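Local coordinates for protein AvrRxo1-ORF1 (Xanthomonas oryzae pv. oryzicola, PDB 4Z8T) that is a type III effector with a polynucleotide kinase domain related to zeta toxins, and probably phosphorylates a substrate through a P-loop nucleotide-binding site, at residues Leu54-Glu59 / Gln144-Gly149. Sequence-based numbering, arbitrary orientation.
Sequences LAESLE and QKTGSG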
loop_
_atom_site.group_PDB
_atom_site.type_symbol
_atom_site.label_atom_id
_atom_site.label_comp_id
_atom_site.label_asym_id
_atom_site.label_seq_id
_atom_site.Cartn_x
_atom_site.Cartn_y
_atom_site.Cartn_z
ATOM N N LEU A 54 0.417 36.757 -22.567
ATOM C CA LEU A 54 -0.436 35.602 -22.279
ATOM C C LEU A 54 -1.889 36.037 -22.204
ATOM O O LEU A 54 -2.762 35.452 -22.852
ATOM C CB LEU A 54 -0.049 34.957 -20.944
ATOM C CG LEU A 54 1.209 34.098 -20.837
ATOM C CD1 LEU A 54 1.252 33.457 -19.449
ATOM C CD2 LEU A 54 1.256 33.033 -21.929
ATOM N N ALA A 55 -2.139 37.080 -21.421
ATOM C CA ALA A 55 -3.508 37.541 -21.204
ATOM C C ALA A 55 -4.183 37.990 -22.494
ATOM O O ALA A 55 -5.363 37.704 -22.713
ATOM C CB ALA A 55 -3.537 38.651 -20.168
ATOM N N GLU A 56 -3.447 38.690 -23.350
ATOM C CA GLU A 56 -4.040 39.156 -24.598
ATOM C C GLU A 56 -4.301 37.990 -25.537
ATOM O O GLU A 56 -5.310 37.983 -26.249
ATOM C CB GLU A 56 -3.148 40.195 -25.284
ATOM C CG GLU A 56 -2.995 41.517 -24.539
ATOM C CD GLU A 56 -4.238 42.393 -24.565
ATOM O OE1 GLU A 56 -5.246 42.028 -25.207
ATOM O OE2 GLU A 56 -4.206 43.475 -23.934
ATOM N N SER A 57 -3.408 36.996 -25.546
ATOM C CA SER A 57 -3.646 35.785 -26.338
ATOM C C SER A 57 -4.901 35.061 -25.899
ATOM O O SER A 57 -5.747 34.721 -26.730
ATOM C CB SER A 57 -2.448 34.826 -26.276
ATOM O OG SER A 57 -2.691 33.641 -27.032
ATOM N N LEU A 58 -5.014 34.824 -24.592
ATOM C CA LEU A 58 -6.172 34.129 -24.040
ATOM C C LEU A 58 -7.475 34.867 -24.345
ATOM O O LEU A 58 -8.465 34.243 -24.717
ATOM C CB LEU A 58 -6.000 33.953 -22.530
ATOM C CG LEU A 58 -4.865 32.994 -22.163
ATOM C CD1 LEU A 58 -4.435 33.173 -20.703
ATOM C CD2 LEU A 58 -5.282 31.537 -22.415
ATOM N N GLU A 59 -7.474 36.190 -24.205
ATOM C CA GLU A 59 -8.708 36.951 -24.440
ATOM C C GLU A 59 -9.113 36.917 -25.912
ATOM O O GLU A 59 -10.297 36.776 -26.248
ATOM C CB GLU A 59 -8.556 38.397 -23.963
ATOM C CG GLU A 59 -9.807 39.237 -24.205
ATOM C CD GLU A 59 -9.639 40.641 -23.707
ATOM O OE1 GLU A 59 -9.266 40.799 -22.527
ATOM O OE2 GLU A 59 -9.870 41.585 -24.496
ATOM N N GLN A 144 -4.764 43.686 -12.858
ATOM C CA GLN A 144 -4.264 43.963 -14.201
ATOM C C GLN A 144 -5.344 43.793 -15.276
ATOM O O GLN A 144 -6.067 42.784 -15.301
ATOM C CB GLN A 144 -3.080 43.040 -14.515
ATOM C CG GLN A 144 -2.476 43.267 -15.882
ATOM C CD GLN A 144 -1.823 44.626 -15.998
ATOM O OE1 GLN A 144 -1.019 45.010 -15.147
ATOM N NE2 GLN A 144 -2.177 45.368 -17.041
ATOM N N LYS A 145 -5.451 44.783 -16.162
ATOM C CA LYS A 145 -6.413 44.736 -17.257
ATOM C C LYS A 145 -5.719 44.563 -18.599
ATOM O O LYS A 145 -4.545 44.908 -18.762
ATOM C CB LYS A 145 -7.228 46.033 -17.317
ATOM C CG LYS A 145 -7.857 46.455 -16.004
ATOM C CD LYS A 145 -8.916 45.476 -15.534
ATOM C CE LYS A 145 -9.720 46.044 -14.355
ATOM N NZ LYS A 145 -8.874 46.329 -13.159
ATOM N N THR A 146 -6.472 44.041 -19.561
ATOM C CA THR A 146 -6.037 43.978 -20.947
ATOM C C THR A 146 -6.457 45.262 -21.655
ATOM O O THR A 146 -6.993 46.182 -21.023
ATOM C CB THR A 146 -6.699 42.832 -21.668
ATOM O OG1 THR A 146 -8.107 43.079 -21.719
ATOM C CG2 THR A 146 -6.447 41.513 -20.921
ATOM N N GLY A 147 -6.241 45.303 -22.969
ATOM C CA GLY A 147 -6.605 46.464 -23.769
ATOM C C GLY A 147 -8.103 46.689 -23.911
ATOM O O GLY A 147 -8.538 47.783 -24.276
ATOM N N SER A 148 -8.900 45.663 -23.629
ATOM C CA SER A 148 -10.352 45.787 -23.685
ATOM C C SER A 148 -10.914 46.209 -22.333
ATOM O O SER A 148 -12.136 46.332 -22.172
ATOM C CB SER A 148 -10.988 44.465 -24.099
ATOM O OG SER A 148 -11.007 43.555 -23.012
ATOM N N GLY A 149 -10.029 46.408 -21.357
ATOM C CA GLY A 149 -10.439 46.762 -20.004
ATOM C C GLY A 149 -10.861 45.583 -19.143
ATOM O O GLY A 149 -11.219 45.746 -17.971
#
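Two glutamates near the C-terminal end of helix 34-60 grip a type I beta turn, T146 to G149, in the loop between helix 123-141 and strand 154-157, an outermost strand of the P-loop kinase sheet. E59 holds the turn through the hydroxyls of T146 and S148. Its chain runs out straight, CG anti to the backbone N (chi1 179°), and its carboxylate meets T146 tip to tip. E59 OE1 accepts a hydrogen bond from T146 OG1 at 2.7 Å on its syn lone pair. E59 OE2 accepts a bond from S148 OG, also 2.7 Å, but from above the carboxylate plane, 35° out of it. One carboxylate therefore bridges the first and third residues of the turn.

One helical turn earlier, E56 bends at chi2 and crosses T146 obliquely. E56 OE2 accepts from the backbone N of G147 at 2.9 Å, again through the syn lone pair and with an N-H...O angle of 150°; the same OE2 lies 3.4 Å from T146 CB. T146 thus sits between the two carboxylates, while its CG2 approaches A55 CB at 4.2 Å, the apolar part of the contact. The two acids, 4.7 Å apart at E56 OE1 and E59 OE2, might raise each other's affinity for a proton, although all three bonds bring N-H or O-H donors that would stabilise their charge.

The turn is braced from within: G149 N bonds to T146 O, and S148 N makes a weak bond back to T146 OG1. A150 N adds a weak bond to S148 OG. Beside the turn, the backbones of Q144 and A152 are hydrogen-bonded, and the Q144 side chain folds over so that its NE2 donates to K145 O at 3.0 Å, on an in-plane lone pair.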